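Local coordinates for protein (hdlp (histone deacetylase-like protein)) (Aquifex aeolicus, PDB 1C3P), which probably removes acetyl groups as a zinc-dependent deacetylase of the histone deacetylase family, at residues A[149-154]-A[162-167]; A[188-193]-A[232-237]; A[237-242]-A[283-288]. All coordinates share one frame; numbering follows the deposited sequence.

Contact 1: residues A[149-154]-A[162-167]; sequences VGIEYL and ILYIDL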
loop_
_atom_site.group_PDB
_atom_site.type_symbol
_atom_site.label_atom_id
_atom_site.label_comp_id
_atom_site.label_asym_id
_atom_site.label_seq_id
_atom_site.Cartn_x
_atom_site.Cartn_y
_atom_site.Cartn_z
ATOM N N VAL A 149 3.978 11.802 -4.399
ATOM C CA VAL A 149 4.745 12.849 -3.734
ATOM C C VAL A 149 6.167 12.326 -3.605
ATOM O O VAL A 149 7.134 13.032 -3.921
ATOM C CB VAL A 149 4.181 13.158 -2.333
ATOM C CG1 VAL A 149 5.153 14.038 -1.521
ATOM C CG2 VAL A 149 2.847 13.861 -2.473
ATOM N N GLY A 150 6.293 11.077 -3.164
ATOM C CA GLY A 150 7.613 10.490 -2.985
ATOM C C GLY A 150 8.434 10.364 -4.256
ATOM O O GLY A 150 9.646 10.621 -4.261
ATOM N N ILE A 151 7.786 9.946 -5.337
ATOM C CA ILE A 151 8.471 9.797 -6.616
ATOM C C ILE A 151 8.903 11.165 -7.143
ATOM O O ILE A 151 10.000 11.299 -7.677
ATOM C CB ILE A 151 7.567 9.066 -7.622
ATOM C CG1 ILE A 151 7.427 7.593 -7.195
ATOM C CG2 ILE A 151 8.130 9.187 -9.054
ATOM C CD1 ILE A 151 6.351 6.836 -7.963
ATOM N N GLU A 152 8.057 12.181 -6.989
ATOM C CA GLU A 152 8.415 13.520 -7.447
ATOM C C GLU A 152 9.523 14.061 -6.564
ATOM O O GLU A 152 10.372 14.837 -7.002
ATOM C CB GLU A 152 7.205 14.452 -7.403
ATOM C CG GLU A 152 6.200 14.142 -8.495
ATOM C CD GLU A 152 6.729 14.459 -9.881
ATOM O OE1 GLU A 152 6.058 14.089 -10.858
ATOM O OE2 GLU A 152 7.802 15.088 -9.996
ATOM N N TYR A 153 9.538 13.623 -5.307
ATOM C CA TYR A 153 10.592 14.055 -4.394
ATOM C C TYR A 153 11.921 13.538 -4.968
ATOM O O TYR A 153 12.921 14.261 -5.026
ATOM C CB TYR A 153 10.339 13.463 -2.994
ATOM C CG TYR A 153 11.452 13.714 -2.003
ATOM C CD1 TYR A 153 11.512 14.892 -1.248
ATOM C CD2 TYR A 153 12.460 12.771 -1.836
ATOM C CE1 TYR A 153 12.569 15.106 -0.341
ATOM C CE2 TYR A 153 13.500 12.970 -0.950
ATOM C CZ TYR A 153 13.558 14.121 -0.204
ATOM O OH TYR A 153 14.604 14.248 0.683
ATOM N N LEU A 154 11.923 12.284 -5.409
ATOM C CA LEU A 154 13.129 11.680 -5.977
ATOM C C LEU A 154 13.511 12.347 -7.312
ATOM O O LEU A 154 14.696 12.576 -7.588
ATOM C CB LEU A 154 12.917 10.171 -6.163
ATOM C CG LEU A 154 12.929 9.337 -4.869
ATOM C CD1 LEU A 154 12.357 7.936 -5.124
ATOM C CD2 LEU A 154 14.383 9.262 -4.336
ATOM N N ILE A 162 12.978 5.772 -12.025
ATOM C CA ILE A 162 12.368 5.331 -10.773
ATOM C C ILE A 162 11.300 4.279 -11.045
ATOM O O ILE A 162 10.461 4.463 -11.901
ATOM C CB ILE A 162 11.747 6.553 -10.087
ATOM C CG1 ILE A 162 12.850 7.589 -9.859
ATOM C CG2 ILE A 162 11.086 6.151 -8.789
ATOM C CD1 ILE A 162 12.363 8.955 -9.494
ATOM N N LEU A 163 11.342 3.170 -10.316
ATOM C CA LEU A 163 10.369 2.113 -10.523
ATOM C C LEU A 163 9.460 2.055 -9.318
ATOM O O LEU A 163 9.925 2.158 -8.194
ATOM C CB LEU A 163 11.089 0.764 -10.685
ATOM C CG LEU A 163 10.271 -0.532 -10.618
ATOM C CD1 LEU A 163 9.315 -0.589 -11.810
ATOM C CD2 LEU A 163 11.195 -1.734 -10.604
ATOM N N TYR A 164 8.163 1.920 -9.560
ATOM C CA TYR A 164 7.193 1.783 -8.477
ATOM C C TYR A 164 6.483 0.448 -8.695
ATOM O O TYR A 164 5.993 0.165 -9.792
ATOM C CB TYR A 164 6.179 2.918 -8.522
ATOM C CG TYR A 164 5.090 2.779 -7.487
ATOM C CD1 TYR A 164 5.322 3.026 -6.129
ATOM C CD2 TYR A 164 3.819 2.388 -7.876
ATOM C CE1 TYR A 164 4.273 2.882 -5.193
ATOM C CE2 TYR A 164 2.798 2.245 -6.977
ATOM C CZ TYR A 164 3.015 2.491 -5.650
ATOM O OH TYR A 164 1.921 2.357 -4.817
ATOM N N ILE A 165 6.441 -0.389 -7.661
ATOM C CA ILE A 165 5.793 -1.693 -7.761
ATOM C C ILE A 165 4.672 -1.708 -6.721
ATOM O O ILE A 165 4.906 -1.436 -5.543
ATOM C CB ILE A 165 6.777 -2.833 -7.464
ATOM C CG1 ILE A 165 7.951 -2.775 -8.448
ATOM C CG2 ILE A 165 6.051 -4.168 -7.523
ATOM C CD1 ILE A 165 9.143 -3.658 -8.040
ATOM N N ASP A 166 3.469 -2.037 -7.168
ATOM C CA ASP A 166 2.293 -2.013 -6.306
ATOM C C ASP A 166 1.671 -3.402 -6.144
ATOM O O ASP A 166 1.024 -3.934 -7.053
ATOM C CB ASP A 166 1.289 -0.998 -6.906
ATOM C CG ASP A 166 0.126 -0.689 -5.977
ATOM O OD1 ASP A 166 -0.658 -1.615 -5.692
ATOM O OD2 ASP A 166 0.002 0.487 -5.539
ATOM N N LEU A 167 1.855 -4.002 -4.972
ATOM C CA LEU A 167 1.319 -5.340 -4.736
ATOM C C LEU A 167 -0.048 -5.389 -4.067
ATOM O O LEU A 167 -0.559 -6.470 -3.761
ATOM C CB LEU A 167 2.327 -6.170 -3.929
ATOM C CG LEU A 167 3.668 -6.330 -4.663
ATOM C CD1 LEU A 167 4.555 -7.286 -3.880
ATOM C CD2 LEU A 167 3.447 -6.875 -6.083
#
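Ile151 and Leu154, one turn apart on helix 146-156, meet Ile162 and Tyr164, alternate residues of strand 162-166. The helix segment runs nearly antiparallel to the strand, at 165° and with 9.9 Å between the axes. The side chains meet through apolar groups alone, and no hydrogen bond links the segments. Ile162 touches both helix residues: with CG1 beside the backbone N (chi1 -58°) and the branch extended beyond it, CD1 comes to 3.6 Å from Leu154 CB. The same methyl lies 3.8 Å from Ile151 O, a contact with the backbone of the helix. The other branch of Ile162, CG2, lies 4.2 Å from Ile151 CG1. Further along the strand, the CD1 tip of Ile151 is 4.0 Å from Tyr164 CB, the two side chains crossing at about a right angle. Val185 of neighbouring strand 185-192 touches Ile151, while Ile114 of helix 98-118 covers Leu154. The four touching residues are buried. Helix, short connection and parallel strand form the helix-to-strand half of a beta-alpha-beta unit, packed as in the alpha/beta fold of the arginase and histone deacetylase group; strand 162-166 leads on to Asp168 and His170, which bind zinc in another structure of this protein, the metal being absent here.

Contact 2: residues A[188-193]-A[232-237]; sequences LSLHQS and LFALEK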
loop_
_atom_site.group_PDB
_atom_site.type_symbol
_atom_site.label_atom_id
_atom_site.label_comp_id
_atom_site.label_asym_id
_atom_site.label_seq_id
_atom_site.Cartn_x
_atom_site.Cartn_y
_atom_site.Cartn_z
ATOM N N LEU A 188 4.468 -0.633 -12.089
ATOM C CA LEU A 188 4.006 -2.004 -12.243
ATOM C C LEU A 188 2.987 -2.273 -11.163
ATOM O O LEU A 188 3.247 -2.054 -9.975
ATOM C CB LEU A 188 5.144 -3.014 -12.079
ATOM C CG LEU A 188 4.748 -4.486 -11.825
ATOM C CD1 LEU A 188 3.977 -5.075 -13.004
ATOM C CD2 LEU A 188 6.003 -5.306 -11.569
ATOM N N SER A 189 1.813 -2.734 -11.551
ATOM C CA SER A 189 0.826 -3.064 -10.536
ATOM C C SER A 189 0.188 -4.404 -10.783
ATOM O O SER A 189 -0.212 -4.691 -11.897
ATOM C CB SER A 189 -0.297 -2.022 -10.481
ATOM O OG SER A 189 -1.215 -2.424 -9.479
ATOM N N LEU A 190 0.108 -5.242 -9.755
ATOM C CA LEU A 190 -0.620 -6.496 -9.895
ATOM C C LEU A 190 -1.876 -6.157 -9.087
ATOM O O LEU A 190 -1.784 -5.503 -8.057
ATOM C CB LEU A 190 0.068 -7.698 -9.233
ATOM C CG LEU A 190 1.535 -8.093 -9.386
ATOM C CD1 LEU A 190 1.615 -9.605 -9.247
ATOM C CD2 LEU A 190 2.108 -7.653 -10.685
ATOM N N HIS A 191 -3.041 -6.604 -9.530
ATOM C CA HIS A 191 -4.264 -6.270 -8.813
ATOM C C HIS A 191 -5.461 -7.046 -9.343
ATOM O O HIS A 191 -5.368 -7.702 -10.384
ATOM C CB HIS A 191 -4.497 -4.761 -8.938
ATOM C CG HIS A 191 -4.316 -4.249 -10.340
ATOM N ND1 HIS A 191 -5.254 -4.424 -11.338
ATOM C CD2 HIS A 191 -3.266 -3.622 -10.919
ATOM C CE1 HIS A 191 -4.791 -3.922 -12.471
ATOM N NE2 HIS A 191 -3.586 -3.428 -12.243
ATOM N N GLN A 192 -6.565 -7.015 -8.593
ATOM C CA GLN A 192 -7.797 -7.690 -9.027
ATOM C C GLN A 192 -8.196 -6.983 -10.304
ATOM O O GLN A 192 -8.075 -5.762 -10.396
ATOM C CB GLN A 192 -8.930 -7.496 -8.020
ATOM C CG GLN A 192 -8.669 -8.030 -6.640
ATOM C CD GLN A 192 -9.701 -7.517 -5.662
ATOM O OE1 GLN A 192 -10.790 -8.100 -5.501
ATOM N NE2 GLN A 192 -9.395 -6.381 -5.041
ATOM N N SER A 193 -8.677 -7.728 -11.291
ATOM C CA SER A 193 -9.086 -7.083 -12.527
ATOM C C SER A 193 -10.216 -6.050 -12.312
ATOM O O SER A 193 -11.140 -6.278 -11.543
ATOM C CB SER A 193 -9.565 -8.128 -13.547
ATOM O OG SER A 193 -10.079 -7.473 -14.702
ATOM N N LEU A 232 2.403 -15.465 -7.118
ATOM C CA LEU A 232 3.858 -15.468 -7.292
ATOM C C LEU A 232 4.290 -15.701 -8.732
ATOM O O LEU A 232 5.283 -15.150 -9.172
ATOM C CB LEU A 232 4.498 -16.496 -6.364
ATOM C CG LEU A 232 4.248 -16.203 -4.877
ATOM C CD1 LEU A 232 4.726 -17.398 -4.058
ATOM C CD2 LEU A 232 4.932 -14.925 -4.423
ATOM N N PHE A 233 3.555 -16.530 -9.464
ATOM C CA PHE A 233 3.850 -16.759 -10.877
ATOM C C PHE A 233 3.775 -15.418 -11.600
ATOM O O PHE A 233 4.681 -15.029 -12.346
ATOM C CB PHE A 233 2.791 -17.681 -11.494
ATOM C CG PHE A 233 2.862 -17.779 -12.998
ATOM C CD1 PHE A 233 3.701 -18.705 -13.613
ATOM C CD2 PHE A 233 2.056 -16.975 -13.793
ATOM C CE1 PHE A 233 3.728 -18.838 -15.003
ATOM C CE2 PHE A 233 2.071 -17.090 -15.191
ATOM C CZ PHE A 233 2.905 -18.025 -15.797
ATOM N N ALA A 234 2.662 -14.722 -11.383
ATOM C CA ALA A 234 2.425 -13.432 -12.021
ATOM C C ALA A 234 3.506 -12.424 -11.656
ATOM O O ALA A 234 3.974 -11.649 -12.496
ATOM C CB ALA A 234 1.022 -12.896 -11.601
ATOM N N LEU A 235 3.892 -12.426 -10.392
ATOM C CA LEU A 235 4.909 -11.497 -9.906
ATOM C C LEU A 235 6.267 -11.738 -10.583
ATOM O O LEU A 235 6.883 -10.815 -11.123
ATOM C CB LEU A 235 5.070 -11.667 -8.394
ATOM C CG LEU A 235 5.375 -10.452 -7.514
ATOM C CD1 LEU A 235 6.294 -10.915 -6.387
ATOM C CD2 LEU A 235 6.007 -9.311 -8.314
ATOM N N GLU A 236 6.731 -12.984 -10.557
ATOM C CA GLU A 236 8.024 -13.329 -11.159
ATOM C C GLU A 236 8.080 -12.992 -12.647
ATOM O O GLU A 236 9.066 -12.428 -13.135
ATOM C CB GLU A 236 8.310 -14.825 -10.986
ATOM C CG GLU A 236 8.257 -15.296 -9.557
ATOM C CD GLU A 236 8.333 -16.807 -9.436
ATOM O OE1 GLU A 236 7.437 -17.512 -9.975
ATOM O OE2 GLU A 236 9.291 -17.283 -8.795
ATOM N N LYS A 237 7.019 -13.344 -13.363
ATOM C CA LYS A 237 6.960 -13.085 -14.791
ATOM C C LYS A 237 6.875 -11.594 -15.110
ATOM O O LYS A 237 7.508 -11.118 -16.057
ATOM C CB LYS A 237 5.770 -13.839 -15.388
ATOM C CG LYS A 237 5.753 -13.881 -16.891
ATOM C CD LYS A 237 5.222 -15.225 -17.357
ATOM C CE LYS A 237 6.136 -16.343 -16.867
ATOM N NZ LYS A 237 5.646 -17.683 -17.271
#
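The backbones of strand 185-192 and helix 228-245 come closest at Leu190 and Leu235, whose CA atoms are 7.5 Å apart. The strand is an inner member of the parallel sheet, with 162-166 on one flank and 217-222 on the other, and the helix packs against one face of it. At this separation there is room for one layer of side chains between the two main chains, and Leu190 supplies most of it, its CB directed at the helix.

A single methyl does the touching. In Leu190 CG lies beside the backbone N (chi1 -48°), and CD1 enters the angle between two successive helix residues. There it lies 4.1 Å from Ala234 CB and 4.1 Å from Leu235 CB. It comes nearer still to the backbone, 3.8 Å from Leu235 N and 3.9 Å from Leu235 CA, so the end of the leucine rests on the main chain of the helix as well as on its side chains. Ile220 of strand 217-222 flanks Leu190. Two residues earlier on the strand Leu188 points to the same helix, and both leucines pack on Ser238, whose hydroxyl is hydrogen-bonded to the backbone oxygens of Ala234 and Leu235.

The three touching residues are buried. Their side chains meet through carbon atoms, and the approach of CD1 to Leu235 N is van der Waals. With no hydrogen bond or salt bridge between the segments, the contact joins strand to helix through hydrophobic packing, without specific polar pairing.

Contact 3: residues A[237-242]-A[283-288]; sequences KSLEIV and REVFGE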
loop_
_atom_site.group_PDB
_atom_site.type_symbol
_atom_site.label_atom_id
_atom_site.label_comp_id
_atom_site.label_asym_id
_atom_site.label_seq_id
_atom_site.Cartn_x
_atom_site.Cartn_y
_atom_site.Cartn_z
ATOM N N LYS A 237 7.019 -13.344 -13.363
ATOM C CA LYS A 237 6.960 -13.085 -14.791
ATOM C C LYS A 237 6.875 -11.594 -15.110
ATOM O O LYS A 237 7.508 -11.118 -16.057
ATOM C CB LYS A 237 5.770 -13.839 -15.388
ATOM C CG LYS A 237 5.753 -13.881 -16.891
ATOM C CD LYS A 237 5.222 -15.225 -17.357
ATOM C CE LYS A 237 6.136 -16.343 -16.867
ATOM N NZ LYS A 237 5.646 -17.683 -17.271
ATOM N N SER A 238 6.097 -10.840 -14.337
ATOM C CA SER A 238 6.003 -9.417 -14.624
ATOM C C SER A 238 7.313 -8.695 -14.281
ATOM O O SER A 238 7.714 -7.757 -14.975
ATOM C CB SER A 238 4.807 -8.786 -13.883
ATOM O OG SER A 238 4.935 -8.866 -12.485
ATOM N N LEU A 239 7.994 -9.125 -13.222
ATOM C CA LEU A 239 9.256 -8.479 -12.877
ATOM C C LEU A 239 10.267 -8.691 -13.992
ATOM O O LEU A 239 11.092 -7.819 -14.261
ATOM C CB LEU A 239 9.820 -9.015 -11.555
ATOM C CG LEU A 239 9.008 -8.782 -10.275
ATOM C CD1 LEU A 239 9.713 -9.470 -9.107
ATOM C CD2 LEU A 239 8.864 -7.296 -9.977
ATOM N N GLU A 240 10.198 -9.840 -14.653
ATOM C CA GLU A 240 11.130 -10.126 -15.735
ATOM C C GLU A 240 10.869 -9.175 -16.904
ATOM O O GLU A 240 11.804 -8.699 -17.558
ATOM C CB GLU A 240 11.001 -11.601 -16.160
ATOM C CG GLU A 240 11.958 -12.038 -17.258
ATOM C CD GLU A 240 12.045 -13.551 -17.387
ATOM O OE1 GLU A 240 10.994 -14.202 -17.576
ATOM O OE2 GLU A 240 13.174 -14.090 -17.295
ATOM N N ILE A 241 9.597 -8.887 -17.151
ATOM C CA ILE A 241 9.211 -7.974 -18.215
ATOM C C ILE A 241 9.767 -6.586 -17.926
ATOM O O ILE A 241 10.306 -5.922 -18.812
ATOM C CB ILE A 241 7.667 -7.880 -18.349
ATOM C CG1 ILE A 241 7.105 -9.219 -18.823
ATOM C CG2 ILE A 241 7.283 -6.748 -19.327
ATOM C CD1 ILE A 241 5.586 -9.263 -18.913
ATOM N N VAL A 242 9.640 -6.148 -16.677
ATOM C CA VAL A 242 10.134 -4.836 -16.303
ATOM C C VAL A 242 11.654 -4.797 -16.404
ATOM O O VAL A 242 12.221 -3.885 -17.012
ATOM C CB VAL A 242 9.739 -4.476 -14.858
ATOM C CG1 VAL A 242 10.378 -3.152 -14.462
ATOM C CG2 VAL A 242 8.210 -4.392 -14.736
ATOM N N ARG A 283 12.924 -8.111 -3.818
ATOM C CA ARG A 283 14.264 -7.757 -3.364
ATOM C C ARG A 283 15.355 -8.558 -4.075
ATOM O O ARG A 283 16.452 -8.047 -4.302
ATOM C CB ARG A 283 14.362 -7.957 -1.859
ATOM C CG ARG A 283 13.455 -7.021 -1.061
ATOM C CD ARG A 283 13.378 -7.445 0.386
ATOM N NE ARG A 283 14.629 -7.230 1.096
ATOM C CZ ARG A 283 15.007 -7.926 2.159
ATOM N NH1 ARG A 283 14.228 -8.894 2.634
ATOM N NH2 ARG A 283 16.155 -7.646 2.757
ATOM N N GLU A 284 15.064 -9.806 -4.422
ATOM C CA GLU A 284 16.064 -10.621 -5.116
ATOM C C GLU A 284 16.261 -10.120 -6.530
ATOM O O GLU A 284 17.335 -10.272 -7.101
ATOM C CB GLU A 284 15.639 -12.082 -5.185
ATOM C CG GLU A 284 15.452 -12.728 -3.845
ATOM C CD GLU A 284 14.954 -14.144 -3.972
ATOM O OE1 GLU A 284 13.882 -14.341 -4.585
ATOM O OE2 GLU A 284 15.632 -15.057 -3.460
ATOM N N VAL A 285 15.218 -9.529 -7.103
ATOM C CA VAL A 285 15.311 -9.034 -8.466
ATOM C C VAL A 285 15.894 -7.633 -8.512
ATOM O O VAL A 285 16.762 -7.350 -9.330
ATOM C CB VAL A 285 13.925 -9.007 -9.167
ATOM C CG1 VAL A 285 14.061 -8.441 -10.572
ATOM C CG2 VAL A 285 13.335 -10.417 -9.236
ATOM N N PHE A 286 15.430 -6.748 -7.633
ATOM C CA PHE A 286 15.928 -5.386 -7.664
ATOM C C PHE A 286 16.751 -4.886 -6.485
ATOM O O PHE A 286 17.130 -3.711 -6.443
ATOM C CB PHE A 286 14.764 -4.420 -7.915
ATOM C CG PHE A 286 14.158 -4.548 -9.280
ATOM C CD1 PHE A 286 12.921 -5.165 -9.459
ATOM C CD2 PHE A 286 14.846 -4.080 -10.405
ATOM C CE1 PHE A 286 12.378 -5.312 -10.733
ATOM C CE2 PHE A 286 14.312 -4.224 -11.685
ATOM C CZ PHE A 286 13.076 -4.842 -11.851
ATOM N N GLY A 287 17.049 -5.767 -5.540
ATOM C CA GLY A 287 17.823 -5.341 -4.390
ATOM C C GLY A 287 16.936 -4.577 -3.434
ATOM O O GLY A 287 15.710 -4.741 -3.450
ATOM N N GLU A 288 17.546 -3.734 -2.607
ATOM C CA GLU A 288 16.794 -2.951 -1.633
ATOM C C GLU A 288 16.125 -1.714 -2.230
ATOM O O GLU A 288 16.677 -1.043 -3.111
ATOM C CB GLU A 288 17.696 -2.508 -0.482
ATOM C CG GLU A 288 18.234 -3.647 0.386
ATOM C CD GLU A 288 17.133 -4.498 0.996
ATOM O OE1 GLU A 288 16.187 -3.929 1.584
ATOM O OE2 GLU A 288 17.220 -5.739 0.901
#
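Leu239, on helix 228-245, points its CB toward the end of helix 272-286 and divides its two methyls between neighbouring residues there. From CB the chain turns so that CG stands anti to the carbonyl carbon (chi1 -63°), and the fork then opens toward the other helix. CD1 takes Val285, meeting its CG2 at 3.7 Å. CD2 goes to Phe286, where it lies 4.1 Å from CE1, at the edge of the ring and near its plane. The backbones are nearest at this same place, with 7.5 Å between the CA atoms of Leu239 and Val285.

One turn further along the first helix, Val242 reaches the end of the same ring: its CG1 is 4.1 Å from Phe286 CZ, and the two side chains cross at about a right angle. Both helices lie side by side on one face of the parallel sheet, and this is an outer helix-to-helix seam of the alpha/beta fold. On the sheet side, Leu163 of strand 162-166 touches both Val242 and Phe286, and Tyr251 of strand 250-254 also packs on the phenylalanine.

Immediately after the second helix, Gly287 leaves helical geometry with positive phi, and a salt bridge between Arg283 and Glu288 spans the turn that follows. Within the helix end itself Val285 also shapes the surroundings of the ring. While its CG2 meets Leu239, its other methyl, CG1, sits 3.5 Å above one face of Phe286, offset toward the rim.

How the contacts relate
The contacts come one after another along the chain, in the order 1, 2, 3. Their centres are about 18 Å apart for contacts 1 and 2, about 15 Å for 1 and 3, and about 11 Å for 2 and 3. Contacts 1 and 2 use adjacent parallel strands, 162-166 and 185-192, probably hydrogen-bonded to each other through Tyr164, Asp166 and Leu188. Contacts 2 and 3 share helix 228-245, and Leu188 packs on its Leu239 and Val242. Leu163 and Ile165 pack against contact 3, whereas Ile162 and Tyr164 serve contact 1. Strand 162-166, followed in the chain by the zinc-binding Asp168 and His170, thus has helices packed on both its faces.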